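Long-range contacts in 6-carboxyhexanoate--coa ligase (Bacillus subtilis, PDB 5FLG), which is a ligase of the 6-carboxyhexanoate--CoA ligase family, modelled as a two-chain assembly with phosphoaminophosphonic acid-adenylate ester, magnesium and pimelic acid bound: residues V147-W152 with L245-I250; E6-V11 with E32-F37; S10-A15 with Q63-E68; K74-L79 with I250-E255. One frame throughout, in Å; residues are numbered along the deposited sequence.

Contact 1 (V147-W152 with L245-I250); sequences VSRMDW and LEKQPI. With ANP (phosphoaminophosphonic acid-adenylate ester), chain D.
Met150 and Ile250 form a parallel beta bridge, CA to CA 4.6 Å, joining strands 150-151 and 250-252 of a small three-stranded parallel sheet. Ile250 supplies both bonds: its N donates to Arg149 O at 2.9 Å, and its O accepts Asp151 N at 3.1 Å. The same two carbonyls are approached by CA-H groups, Arg149 O by Pro249 CA and Ile250 O by Met150 CA. Earlier in the first segment the backbone passes the C-terminal end of helix 238-247, where Ser148 N reaches Leu245 O at 3.2 Å on a fairly straight path (165° at the hydrogen). Lys181 NZ binds that carbonyl too.

Arg149 carries most of the side-chain contact. Its CG lies anti to the carbonyl carbon (chi1 -69°), and the chain then runs extended to NE. NH1 meets Lys247 O at 3.2 Å, in the carbonyl plane on a lone pair, and also forms a salt bridge with Glu71; NH2 pairs with Glu67. Lys247 lays its CD over the centre of the guanidinium, 4.0 Å above the plane. With both acids paired to the guanidinium, the like charge of Lys247 NZ nearby is probably easier to tolerate.

Val147 turns its backbone to phosphoaminophosphonic acid-adenylate ester (ANP) and reads the adenine edge as a base pair would: its N donates to ANP N1 at 2.8 Å, and its O takes ANP N6 at 2.8 Å. Met150 also belongs to the ANP pocket. Its CG stands between the backbone N and the carbonyl carbon, the chain bends at chi2, and methyl CE comes to rest near ANP N6.

Contact 2 (E6-V11 with E32-F37); sequences ETFYSV and ERLIPF. With ANP (phosphoaminophosphonic acid-adenylate ester), chain D.
Tyr9 pairs with Ile35, and Val11 with Arg33, as the hydrogen-bonded rungs of the beta hairpin made by strands 8-17 and 26-36. Tyr9 N reaches Ile35 O at 2.7 Å, and the three companion backbone bonds complete the ladder.

On the Tyr9, Val11 and Ile35 face, Val11 offers CG2 as a bump that fits against both CG1 and CD1 of Ile35, 3.8 Å from CD1. Ile35 has CG1 between its backbone N and carbonyl carbon (chi1 53°), which brings that atom up to Val11. Helix 40-52 packs over this patch. Further along, Phe37 pushes CD1 over one face of the Tyr9 ring, 3.5 Å above the plane and offset toward the rim. The ring planes stand at 57°, an oblique meeting, and Lys58 of the second subunit adds a cation-pi contact to Phe37.

On the face of Ser10 and Leu34, Leu34 drops CD1 beside Phe8 CB and onto Tyr9 O. Phe8 and the ring of Pro36 lie side by side, pointing the same way, CE2 to CD 3.7 Å. Toward this end of the ladder a water bridges the backbones, donating to Thr7 O at 2.6 Å and accepting from Phe37 N.

At the other end the bent side chain of Glu32 leads away to ANP. Its carboxylate is paired with Arg146, and Glu32 OE2 takes a weak bond from ANP N6 at 3.0 Å.

Contact 3 (S10-A15 with Q63-E68); sequences SVRMRA and QIQFEE
Arg12 and Gln65 lie side by side, pointing the same way, on the polar face of an antiparallel sheet in which strand 8-17 is the middle strand of three within this chain and strand 61-68 is its neighbour. Arg12 NH2 gives Gln65 OE1 a weak bond, 2.9 Å but bent to 130°, with the guanidinium and amide planes almost perpendicular. The same NH2 reaches Glu67 OE2 in a long salt bridge of 3.7 Å. Arg12 bends at chi3 (-68°), and its NE donates at 3.0 Å to a water lying in the guanidinium plane; Ser10 O and Gln65 OE1 are among the acceptors competing for that water's protons.

Beneath these side chains, regular backbone pairing sets the register: Ser10 with Glu67, Arg12 with Gln65 and Arg14 with Gln63 are each doubly hydrogen-bonded. The opposite face is apolar. There Val11 CG2 sits 3.9 Å from Phe66 CB and Met13 CG 4.0 Å from Ile64 CG1, under helix 40-52.

Beyond strand 61-68 the sheet continues into the second subunit through an antiparallel ladder, and Gln63 NE2 bonds Gln65 OE1 of that subunit.

Contact 4 (K74-L79 with I250-E255); sequences KTIQPL and ILIEWE
Ile76 and Ile252 meet in the parallel sheet where strand 74-76, an outer strand within this chain, lies against the central strand 250-252. The short axes run 4.7 Å apart at their closest and diverge by 33°. Bonding follows the parallel zigzag: Leu251 N donates to Lys74 O and Leu251 O accepts Ile76 N, both at 3.0 Å, and Glu253 N then donates to Ile76 O at 2.9 Å. One residue, Leu251, thus binds on both sides of Thr75.

On the face of Ile76, Ile250 and Ile252, Ile76 makes the apolar contact. Its CG1 stands between the backbone N and the carbonyl carbon (chi1 58°), fitted between Ile252 CD1 at 3.6 Å and Ile250 CG2 at 3.8 Å. Residues of helix 170-184 cover this patch. On the Thr75 and Leu251 face, the methyl CG2 of Thr75 touches Glu253 CB at 3.5 Å.

Past the strands, Pro78 continues the packing through CD, which is 3.7 Å from Ile252 CG2 and also leans on Trp254 CB. Trp254 is bound on the helix 154-164 side, its N bonded to Asn156 OD1 and its indole edge-to-face with Trp160. The amide of Gln77 approaches Glu255, but the position of Gln77 OE1 there is doubtful.

One residue of a strand bonding to the two neighbours of its partner in the adjacent strand, as Leu251 does here, is the pattern of a parallel beta sheet.

Overall arrangement
Contacts 1 and 4 share Ile250 and together build the parallel sheet, with strand 250-252 between 150-151 and 74-76; Asp151 O to Ile252 N, 2.9 Å, carries the pairing onward. Contacts 2 and 3 share Ser10 and Val11, so strand 8-17 binds a partner on each side, and both reach the second subunit. The two sheets are tied by charge: Asp151 OD2 meets Arg33 NE at 2.7 Å, linking contacts 1 and 2, and Arg149 NH2 meets Glu67 OE2 at 3.2 Å, linking contacts 1 and 3. Contacts 1 and 2 both touch ANP at N6. Contacts 3 and 4 do not touch, their centres about 22 Å apart.

Contact 1 (V147-W152 with L245-I250)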
# COMPACT_ATOMS: atom_id res chain seq x y z
N VAL A 147 -16.22 -3.60 2.67
CA VAL A 147 -16.19 -4.26 3.95
C VAL A 147 -14.78 -4.76 4.23
O VAL A 147 -14.12 -5.32 3.35
CB VAL A 147 -17.17 -5.45 3.95
CG1 VAL A 147 -17.16 -6.14 5.30
CG2 VAL A 147 -18.58 -4.95 3.60
N SER A 148 -14.30 -4.45 5.42
CA SER A 148 -12.94 -4.71 5.74
C SER A 148 -12.82 -5.33 7.15
O SER A 148 -13.79 -5.35 7.91
CB SER A 148 -12.18 -3.40 5.65
OG SER A 148 -10.80 -3.60 5.76
N ARG A 149 -11.63 -5.80 7.50
CA ARG A 149 -11.30 -6.22 8.86
C ARG A 149 -12.12 -7.40 9.27
O ARG A 149 -12.65 -7.46 10.39
CB ARG A 149 -11.54 -5.09 9.84
CG ARG A 149 -10.55 -3.97 9.65
CD ARG A 149 -10.84 -2.84 10.60
NE ARG A 149 -9.82 -1.81 10.48
CZ ARG A 149 -9.48 -0.99 11.46
NH1 ARG A 149 -10.17 -1.02 12.61
NH2 ARG A 149 -8.49 -0.15 11.28
N MET A 150 -12.28 -8.33 8.33
CA MET A 150 -12.85 -9.63 8.65
C MET A 150 -11.95 -10.71 8.06
O MET A 150 -11.24 -10.47 7.08
CB MET A 150 -14.25 -9.77 8.12
CG MET A 150 -14.36 -9.90 6.60
SD MET A 150 -14.16 -8.33 5.76
CE MET A 150 -14.72 -8.72 4.11
N ASP A 151 -11.96 -11.89 8.66
CA ASP A 151 -11.13 -13.02 8.16
C ASP A 151 -11.55 -14.27 8.89
O ASP A 151 -12.39 -14.22 9.81
CB ASP A 151 -9.67 -12.73 8.46
CG ASP A 151 -8.68 -13.43 7.48
OD1 ASP A 151 -9.06 -14.42 6.83
OD2 ASP A 151 -7.57 -12.90 7.31
N TRP A 152 -10.96 -15.40 8.48
CA TRP A 152 -11.36 -16.70 8.93
C TRP A 152 -10.10 -17.55 8.88
O TRP A 152 -9.66 -17.89 7.80
CB TRP A 152 -12.38 -17.27 7.95
CG TRP A 152 -13.08 -18.47 8.44
CD1 TRP A 152 -12.65 -19.34 9.39
CD2 TRP A 152 -14.24 -19.07 7.86
NE1 TRP A 152 -13.50 -20.38 9.50
CE2 TRP A 152 -14.49 -20.25 8.57
CE3 TRP A 152 -15.06 -18.75 6.79
CZ2 TRP A 152 -15.64 -20.99 8.37
CZ3 TRP A 152 -16.11 -19.55 6.52
CH2 TRP A 152 -16.41 -20.67 7.30
N LEU A 245 -19.22 -1.29 8.82
CA LEU A 245 -18.80 -2.26 7.81
C LEU A 245 -17.31 -2.15 7.48
O LEU A 245 -16.65 -3.14 7.20
CB LEU A 245 -19.63 -2.09 6.53
CG LEU A 245 -21.11 -2.43 6.71
CD1 LEU A 245 -21.90 -1.95 5.52
CD2 LEU A 245 -21.32 -3.91 6.92
N GLU A 246 -16.79 -0.93 7.51
CA GLU A 246 -15.39 -0.72 7.20
C GLU A 246 -14.45 -0.99 8.36
O GLU A 246 -13.33 -1.46 8.14
CB GLU A 246 -15.17 0.67 6.59
CG GLU A 246 -15.92 0.84 5.27
CD GLU A 246 -15.67 2.17 4.57
OE1 GLU A 246 -15.36 3.17 5.25
OE2 GLU A 246 -15.85 2.22 3.32
N LYS A 247 -14.92 -0.83 9.60
CA LYS A 247 -14.00 -0.75 10.75
C LYS A 247 -14.13 -1.81 11.85
O LYS A 247 -13.22 -1.98 12.67
CB LYS A 247 -14.06 0.63 11.36
CG LYS A 247 -13.62 1.72 10.40
CD LYS A 247 -12.16 1.54 10.00
CE LYS A 247 -11.40 2.85 10.01
NZ LYS A 247 -11.64 3.60 8.75
N GLN A 248 -15.24 -2.53 11.88
CA GLN A 248 -15.50 -3.45 12.98
C GLN A 248 -14.82 -4.81 12.74
O GLN A 248 -15.05 -5.43 11.72
CB GLN A 248 -17.00 -3.62 13.14
CG GLN A 248 -17.43 -4.42 14.35
CD GLN A 248 -18.69 -5.22 14.08
OE1 GLN A 248 -18.93 -5.65 12.94
NE2 GLN A 248 -19.52 -5.41 15.10
N PRO A 249 -13.91 -5.21 13.63
CA PRO A 249 -13.11 -6.38 13.29
C PRO A 249 -13.78 -7.68 13.70
O PRO A 249 -14.30 -7.81 14.79
CB PRO A 249 -11.80 -6.16 14.06
CG PRO A 249 -12.11 -5.18 15.13
CD PRO A 249 -13.34 -4.42 14.73
N ILE A 250 -13.80 -8.62 12.77
CA ILE A 250 -14.52 -9.85 12.92
C ILE A 250 -13.59 -11.01 12.53
O ILE A 250 -12.94 -10.97 11.49
CB ILE A 250 -15.73 -9.86 12.00
CG1 ILE A 250 -16.76 -8.80 12.48
CG2 ILE A 250 -16.39 -11.21 12.02
CD1 ILE A 250 -17.63 -9.29 13.61
PG ANP D . -11.15 -10.75 -6.17
O1G ANP D . -9.65 -10.69 -6.34
O2G ANP D . -11.84 -11.38 -7.35
O3G ANP D . -11.63 -11.33 -4.88
PB ANP D . -13.02 -8.58 -5.38
O1B ANP D . -12.98 -9.11 -3.99
O2B ANP D . -13.07 -7.14 -5.71
N3B ANP D . -11.58 -9.09 -6.18
PA ANP D . -15.04 -10.59 -5.75
O1A ANP D . -15.38 -11.43 -6.90
O2A ANP D . -14.45 -11.15 -4.48
O3A ANP D . -14.20 -9.30 -6.21
O5' ANP D . -16.46 -9.84 -5.36
C5' ANP D . -17.40 -9.56 -6.35
C4' ANP D . -17.92 -8.13 -6.17
O4' ANP D . -18.43 -7.99 -4.84
C3' ANP D . -16.81 -7.10 -6.32
O3' ANP D . -16.73 -6.61 -7.66
C2' ANP D . -17.26 -5.99 -5.42
O2' ANP D . -18.26 -5.22 -6.10
C1' ANP D . -17.92 -6.76 -4.31
N9 ANP D . -16.95 -6.95 -3.23
C8 ANP D . -15.87 -7.82 -3.20
N7 ANP D . -15.26 -7.76 -1.99
C5 ANP D . -15.93 -6.81 -1.26
C6 ANP D . -15.81 -6.20 0.07
N6 ANP D . -14.84 -6.54 0.92
N1 ANP D . -16.72 -5.27 0.44
C2 ANP D . -17.69 -4.87 -0.39
N3 ANP D . -17.92 -5.42 -1.60
C4 ANP D . -17.01 -6.29 -2.10

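Contact 2 (E6-V11 with E32-F37)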
# COMPACT_ATOMS: atom_id res chain seq x y z
N GLU A 6 -4.27 -10.83 22.04
CA GLU A 6 -3.36 -10.77 20.90
C GLU A 6 -3.65 -9.58 19.98
O GLU A 6 -4.81 -9.21 19.76
CB GLU A 6 -3.42 -12.06 20.11
CG GLU A 6 -2.27 -12.20 19.12
CD GLU A 6 -2.22 -13.57 18.46
OE1 GLU A 6 -3.26 -14.26 18.42
OE2 GLU A 6 -1.12 -13.97 18.00
N THR A 7 -2.60 -8.97 19.45
CA THR A 7 -2.74 -7.84 18.54
C THR A 7 -2.98 -8.29 17.11
O THR A 7 -2.22 -9.11 16.57
CB THR A 7 -1.53 -6.92 18.63
OG1 THR A 7 -1.41 -6.43 19.97
CG2 THR A 7 -1.67 -5.73 17.69
N PHE A 8 -4.02 -7.74 16.50
CA PHE A 8 -4.34 -8.04 15.12
C PHE A 8 -4.11 -6.87 14.16
O PHE A 8 -4.00 -5.70 14.57
CB PHE A 8 -5.77 -8.54 15.00
CG PHE A 8 -5.94 -9.99 15.39
CD1 PHE A 8 -6.08 -10.35 16.71
CD2 PHE A 8 -5.97 -10.98 14.41
CE1 PHE A 8 -6.16 -11.70 17.07
CE2 PHE A 8 -6.05 -12.32 14.75
CZ PHE A 8 -6.09 -12.69 16.09
N TYR A 9 -3.87 -7.23 12.89
CA TYR A 9 -3.51 -6.28 11.85
C TYR A 9 -4.42 -6.43 10.67
O TYR A 9 -4.72 -7.55 10.26
CB TYR A 9 -2.05 -6.47 11.42
CG TYR A 9 -1.06 -6.15 12.50
CD1 TYR A 9 -0.83 -7.03 13.52
CD2 TYR A 9 -0.43 -4.92 12.54
CE1 TYR A 9 0.02 -6.74 14.55
CE2 TYR A 9 0.47 -4.62 13.55
CZ TYR A 9 0.66 -5.52 14.56
OH TYR A 9 1.48 -5.24 15.62
N SER A 10 -4.96 -5.30 10.20
CA SER A 10 -5.72 -5.25 8.96
C SER A 10 -4.75 -5.19 7.78
O SER A 10 -3.90 -4.31 7.72
CB SER A 10 -6.61 -3.99 8.94
OG SER A 10 -7.30 -3.90 7.70
N VAL A 11 -4.90 -6.09 6.82
CA VAL A 11 -4.02 -6.08 5.64
C VAL A 11 -4.90 -6.03 4.42
O VAL A 11 -5.77 -6.90 4.24
CB VAL A 11 -3.11 -7.33 5.54
CG1 VAL A 11 -2.06 -7.11 4.46
CG2 VAL A 11 -2.41 -7.62 6.85
N GLU A 32 -8.97 -8.33 1.67
CA GLU A 32 -8.79 -7.85 3.02
C GLU A 32 -8.62 -8.97 4.00
O GLU A 32 -9.22 -10.00 3.85
CB GLU A 32 -9.99 -6.95 3.42
CG GLU A 32 -11.30 -7.43 2.85
CD GLU A 32 -11.55 -6.96 1.44
OE1 GLU A 32 -11.33 -5.77 1.15
OE2 GLU A 32 -12.08 -7.77 0.64
N ARG A 33 -7.75 -8.79 4.97
CA ARG A 33 -7.38 -9.88 5.85
C ARG A 33 -7.22 -9.27 7.22
O ARG A 33 -7.07 -8.08 7.35
CB ARG A 33 -6.03 -10.54 5.43
CG ARG A 33 -6.07 -11.19 4.04
CD ARG A 33 -6.91 -12.46 3.98
NE ARG A 33 -6.37 -13.46 4.91
CZ ARG A 33 -5.28 -14.19 4.69
NH1 ARG A 33 -4.66 -14.13 3.52
NH2 ARG A 33 -4.80 -14.98 5.64
N LEU A 34 -7.36 -10.10 8.25
CA LEU A 34 -7.12 -9.68 9.61
C LEU A 34 -6.29 -10.77 10.33
O LEU A 34 -6.76 -11.86 10.51
CB LEU A 34 -8.47 -9.49 10.28
CG LEU A 34 -8.50 -9.01 11.71
CD1 LEU A 34 -8.04 -7.56 11.76
CD2 LEU A 34 -9.91 -9.15 12.28
N ILE A 35 -5.11 -10.42 10.81
CA ILE A 35 -4.12 -11.42 11.17
C ILE A 35 -3.21 -10.98 12.29
O ILE A 35 -3.02 -9.79 12.52
CB ILE A 35 -3.20 -11.75 9.97
CG1 ILE A 35 -2.60 -10.45 9.42
CG2 ILE A 35 -3.98 -12.50 8.90
CD1 ILE A 35 -1.21 -10.65 8.80
N PRO A 36 -2.71 -11.96 13.05
CA PRO A 36 -1.58 -11.68 13.91
C PRO A 36 -0.31 -11.38 13.13
O PRO A 36 -0.20 -11.76 11.96
CB PRO A 36 -1.41 -12.98 14.71
CG PRO A 36 -2.17 -14.01 13.98
CD PRO A 36 -2.99 -13.39 12.91
N PHE A 37 0.66 -10.79 13.82
CA PHE A 37 1.75 -10.16 13.16
C PHE A 37 2.68 -11.20 12.52
O PHE A 37 3.33 -10.92 11.52
CB PHE A 37 2.53 -9.31 14.14
CG PHE A 37 3.58 -8.44 13.48
CD1 PHE A 37 3.22 -7.28 12.83
CD2 PHE A 37 4.92 -8.83 13.47
CE1 PHE A 37 4.19 -6.48 12.23
CE2 PHE A 37 5.88 -8.05 12.88
CZ PHE A 37 5.51 -6.87 12.25
PG ANP D . -11.15 -10.75 -6.17
O1G ANP D . -9.65 -10.69 -6.34
O2G ANP D . -11.84 -11.38 -7.35
O3G ANP D . -11.63 -11.33 -4.88
PB ANP D . -13.02 -8.58 -5.38
O1B ANP D . -12.98 -9.11 -3.99
O2B ANP D . -13.07 -7.14 -5.71
N3B ANP D . -11.58 -9.09 -6.18
PA ANP D . -15.04 -10.59 -5.75
O1A ANP D . -15.38 -11.43 -6.90
O2A ANP D . -14.45 -11.15 -4.48
O3A ANP D . -14.20 -9.30 -6.21
O5' ANP D . -16.46 -9.84 -5.36
C5' ANP D . -17.40 -9.56 -6.35
C4' ANP D . -17.92 -8.13 -6.17
O4' ANP D . -18.43 -7.99 -4.84
C3' ANP D . -16.81 -7.10 -6.32
O3' ANP D . -16.73 -6.61 -7.66
C2' ANP D . -17.26 -5.99 -5.42
O2' ANP D . -18.26 -5.22 -6.10
C1' ANP D . -17.92 -6.76 -4.31
N9 ANP D . -16.95 -6.95 -3.23
C8 ANP D . -15.87 -7.82 -3.20
N7 ANP D . -15.26 -7.76 -1.99
C5 ANP D . -15.93 -6.81 -1.26
C6 ANP D . -15.81 -6.20 0.07
N6 ANP D . -14.84 -6.54 0.92
N1 ANP D . -16.72 -5.27 0.44
C2 ANP D . -17.69 -4.87 -0.39
N3 ANP D . -17.92 -5.42 -1.60
C4 ANP D . -17.01 -6.29 -2.10
O HOH W 1 0.29 -9.87 16.65
O HOH W 2 -8.85 -5.94 6.63

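Contact 3 (S10-A15 with Q63-E68)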
# COMPACT_ATOMS: atom_id res chain seq x y z
N SER A 10 -4.96 -5.30 10.20
CA SER A 10 -5.72 -5.25 8.96
C SER A 10 -4.75 -5.19 7.78
O SER A 10 -3.90 -4.31 7.72
CB SER A 10 -6.61 -3.99 8.94
OG SER A 10 -7.30 -3.90 7.70
N VAL A 11 -4.90 -6.09 6.82
CA VAL A 11 -4.02 -6.08 5.64
C VAL A 11 -4.90 -6.03 4.42
O VAL A 11 -5.77 -6.90 4.24
CB VAL A 11 -3.11 -7.33 5.54
CG1 VAL A 11 -2.06 -7.11 4.46
CG2 VAL A 11 -2.41 -7.62 6.85
N ARG A 12 -4.75 -4.96 3.64
CA ARG A 12 -5.63 -4.70 2.51
C ARG A 12 -4.84 -4.52 1.23
O ARG A 12 -3.68 -4.08 1.26
CB ARG A 12 -6.45 -3.42 2.75
CG ARG A 12 -7.51 -3.59 3.83
CD ARG A 12 -8.32 -2.31 4.00
NE ARG A 12 -7.50 -1.23 4.55
CZ ARG A 12 -7.83 0.06 4.51
NH1 ARG A 12 -8.86 0.46 3.76
NH2 ARG A 12 -7.12 0.95 5.17
N MET A 13 -5.49 -4.85 0.13
CA MET A 13 -4.88 -4.80 -1.18
C MET A 13 -5.93 -4.34 -2.17
O MET A 13 -7.04 -4.85 -2.18
CB MET A 13 -4.35 -6.18 -1.61
CG MET A 13 -3.76 -6.23 -3.03
SD MET A 13 -4.94 -6.61 -4.36
CE MET A 13 -5.41 -8.27 -3.97
N ARG A 14 -5.50 -3.56 -3.15
CA ARG A 14 -6.27 -3.42 -4.33
C ARG A 14 -5.38 -3.28 -5.55
O ARG A 14 -4.22 -2.84 -5.47
CB ARG A 14 -7.16 -2.19 -4.18
CG ARG A 14 -6.38 -0.93 -3.97
CD ARG A 14 -7.33 0.15 -3.47
NE ARG A 14 -6.74 1.48 -3.49
CZ ARG A 14 -6.91 2.38 -2.53
NH1 ARG A 14 -7.59 2.08 -1.42
NH2 ARG A 14 -6.37 3.59 -2.65
N ALA A 15 -5.95 -3.63 -6.69
CA ALA A 15 -5.17 -3.67 -7.91
C ALA A 15 -6.06 -3.26 -9.07
O ALA A 15 -7.24 -3.61 -9.11
CB ALA A 15 -4.59 -5.07 -8.15
N GLN A 63 -1.75 -1.50 -4.52
CA GLN A 63 -1.42 -1.08 -3.18
C GLN A 63 -1.68 -2.20 -2.18
O GLN A 63 -2.73 -2.83 -2.20
CB GLN A 63 -2.31 0.09 -2.77
CG GLN A 63 -2.16 1.29 -3.67
CD GLN A 63 -2.94 2.52 -3.14
OE1 GLN A 63 -4.17 2.49 -3.01
NE2 GLN A 63 -2.22 3.61 -2.92
N ILE A 64 -0.81 -2.32 -1.19
CA ILE A 64 -1.00 -3.27 -0.11
C ILE A 64 -0.62 -2.52 1.13
O ILE A 64 0.38 -1.82 1.14
CB ILE A 64 -0.05 -4.51 -0.22
CG1 ILE A 64 -0.19 -5.20 -1.55
CG2 ILE A 64 -0.34 -5.47 0.90
CD1 ILE A 64 0.58 -6.52 -1.68
N GLN A 65 -1.47 -2.59 2.14
CA GLN A 65 -1.27 -1.83 3.35
C GLN A 65 -1.57 -2.71 4.57
O GLN A 65 -2.50 -3.50 4.54
CB GLN A 65 -2.20 -0.61 3.32
CG GLN A 65 -2.30 0.13 4.64
CD GLN A 65 -3.40 1.18 4.65
OE1 GLN A 65 -4.28 1.17 5.52
NE2 GLN A 65 -3.33 2.10 3.70
N PHE A 66 -0.87 -2.48 5.66
CA PHE A 66 -1.27 -3.03 6.93
C PHE A 66 -1.25 -2.01 8.03
O PHE A 66 -0.51 -1.03 7.96
CB PHE A 66 -0.46 -4.30 7.31
CG PHE A 66 0.91 -4.03 7.82
CD1 PHE A 66 1.10 -3.49 9.08
CD2 PHE A 66 2.02 -4.54 7.13
CE1 PHE A 66 2.38 -3.28 9.57
CE2 PHE A 66 3.29 -4.45 7.67
CZ PHE A 66 3.48 -3.82 8.89
N GLU A 67 -2.14 -2.20 8.99
CA GLU A 67 -2.22 -1.34 10.15
C GLU A 67 -2.80 -2.07 11.33
O GLU A 67 -3.64 -2.95 11.19
CB GLU A 67 -3.10 -0.12 9.86
CG GLU A 67 -4.58 -0.47 9.77
CD GLU A 67 -5.44 0.63 9.18
OE1 GLU A 67 -5.01 1.82 9.21
OE2 GLU A 67 -6.57 0.31 8.74
N GLU A 68 -2.23 -1.79 12.48
CA GLU A 68 -2.74 -2.29 13.73
C GLU A 68 -4.20 -1.93 13.92
O GLU A 68 -4.61 -0.80 13.70
CB GLU A 68 -1.93 -1.68 14.87
CG GLU A 68 -2.18 -2.33 16.21
CD GLU A 68 -1.28 -1.78 17.31
OE1 GLU A 68 -0.40 -0.92 17.03
OE2 GLU A 68 -1.37 -2.30 18.42
O HOH W 3 -5.02 -1.81 6.10

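Contact 4 (K74-L79 with I250-E255)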
# COMPACT_ATOMS: atom_id res chain seq x y z
N LYS A 74 -14.01 -9.44 17.64
CA LYS A 74 -15.14 -10.23 18.01
C LYS A 74 -15.10 -11.44 17.12
O LYS A 74 -14.97 -11.30 15.89
CB LYS A 74 -16.42 -9.46 17.73
CG LYS A 74 -17.67 -10.31 17.84
CD LYS A 74 -17.78 -10.96 19.21
CE LYS A 74 -19.09 -11.71 19.33
NZ LYS A 74 -19.59 -11.71 20.74
N THR A 75 -15.49 -12.57 17.69
CA THR A 75 -15.49 -13.83 16.97
C THR A 75 -16.91 -14.31 16.86
O THR A 75 -17.55 -14.45 17.86
CB THR A 75 -14.62 -14.87 17.74
OG1 THR A 75 -13.27 -14.43 17.70
CG2 THR A 75 -14.71 -16.23 17.15
N ILE A 76 -17.32 -14.71 15.66
CA ILE A 76 -18.64 -15.23 15.38
C ILE A 76 -18.59 -16.49 14.57
O ILE A 76 -17.56 -16.82 13.96
CB ILE A 76 -19.48 -14.22 14.59
CG1 ILE A 76 -18.80 -13.86 13.29
CG2 ILE A 76 -19.76 -12.96 15.40
CD1 ILE A 76 -19.66 -13.05 12.35
N GLN A 77 -19.68 -17.24 14.61
CA GLN A 77 -19.94 -18.35 13.72
C GLN A 77 -20.28 -17.92 12.31
O GLN A 77 -20.76 -16.83 12.10
CB GLN A 77 -21.14 -19.16 14.22
CG GLN A 77 -20.95 -19.77 15.59
CD GLN A 77 -20.18 -21.07 15.56
OE1 GLN A 77 -19.27 -21.25 16.34
NE2 GLN A 77 -20.55 -22.00 14.67
N PRO A 78 -19.86 -18.74 11.32
CA PRO A 78 -20.33 -18.52 9.97
C PRO A 78 -21.82 -18.77 9.93
O PRO A 78 -22.35 -19.55 10.71
CB PRO A 78 -19.56 -19.58 9.15
CG PRO A 78 -19.32 -20.68 10.13
CD PRO A 78 -19.11 -20.00 11.46
N LEU A 79 -22.48 -18.11 9.00
CA LEU A 79 -23.85 -18.47 8.66
C LEU A 79 -23.91 -19.94 8.30
O LEU A 79 -23.02 -20.46 7.63
CB LEU A 79 -24.33 -17.63 7.47
CG LEU A 79 -24.44 -16.13 7.71
CD1 LEU A 79 -24.61 -15.42 6.38
CD2 LEU A 79 -25.57 -15.76 8.66
N ILE A 250 -13.80 -8.62 12.77
CA ILE A 250 -14.52 -9.85 12.92
C ILE A 250 -13.59 -11.01 12.53
O ILE A 250 -12.94 -10.97 11.49
CB ILE A 250 -15.73 -9.86 12.00
CG1 ILE A 250 -16.76 -8.80 12.48
CG2 ILE A 250 -16.39 -11.21 12.02
CD1 ILE A 250 -17.63 -9.29 13.61
N LEU A 251 -13.52 -12.01 13.39
CA LEU A 251 -12.96 -13.31 13.00
C LEU A 251 -14.05 -14.35 12.99
O LEU A 251 -14.91 -14.37 13.87
CB LEU A 251 -11.87 -13.74 13.97
CG LEU A 251 -10.57 -12.97 13.89
CD1 LEU A 251 -9.62 -13.43 14.99
CD2 LEU A 251 -9.92 -13.11 12.52
N ILE A 252 -14.04 -15.21 11.98
CA ILE A 252 -14.97 -16.31 11.93
C ILE A 252 -14.34 -17.53 12.63
O ILE A 252 -13.20 -17.91 12.37
CB ILE A 252 -15.30 -16.68 10.49
CG1 ILE A 252 -15.78 -15.46 9.73
CG2 ILE A 252 -16.31 -17.80 10.47
CD1 ILE A 252 -17.06 -14.87 10.27
N GLU A 253 -15.08 -18.16 13.53
CA GLU A 253 -14.65 -19.42 14.10
C GLU A 253 -15.85 -20.31 14.17
O GLU A 253 -16.81 -20.02 14.89
CB GLU A 253 -14.06 -19.24 15.49
CG GLU A 253 -13.37 -20.51 15.97
CD GLU A 253 -13.18 -20.58 17.48
OE1 GLU A 253 -12.81 -19.54 18.09
OE2 GLU A 253 -13.34 -21.69 18.03
N TRP A 254 -15.82 -21.37 13.38
CA TRP A 254 -16.88 -22.34 13.44
C TRP A 254 -16.63 -23.34 14.57
O TRP A 254 -15.51 -23.79 14.74
CB TRP A 254 -16.97 -23.05 12.14
CG TRP A 254 -17.81 -24.26 12.18
CD1 TRP A 254 -19.16 -24.31 12.18
CD2 TRP A 254 -17.35 -25.61 12.18
NE1 TRP A 254 -19.58 -25.61 12.19
CE2 TRP A 254 -18.48 -26.43 12.17
CE3 TRP A 254 -16.08 -26.21 12.14
CZ2 TRP A 254 -18.40 -27.82 12.09
CZ3 TRP A 254 -16.01 -27.59 12.09
CH2 TRP A 254 -17.16 -28.38 12.10
N GLU A 255 -17.61 -23.52 15.44
CA GLU A 255 -17.49 -24.44 16.57
C GLU A 255 -17.99 -25.81 16.20
O GLU A 255 -19.20 -26.02 16.07
CB GLU A 255 -18.33 -23.94 17.76
CG GLU A 255 -18.01 -22.51 18.17
CD GLU A 255 -17.01 -22.42 19.29
OE1 GLU A 255 -17.25 -23.07 20.34
OE2 GLU A 255 -16.02 -21.68 19.15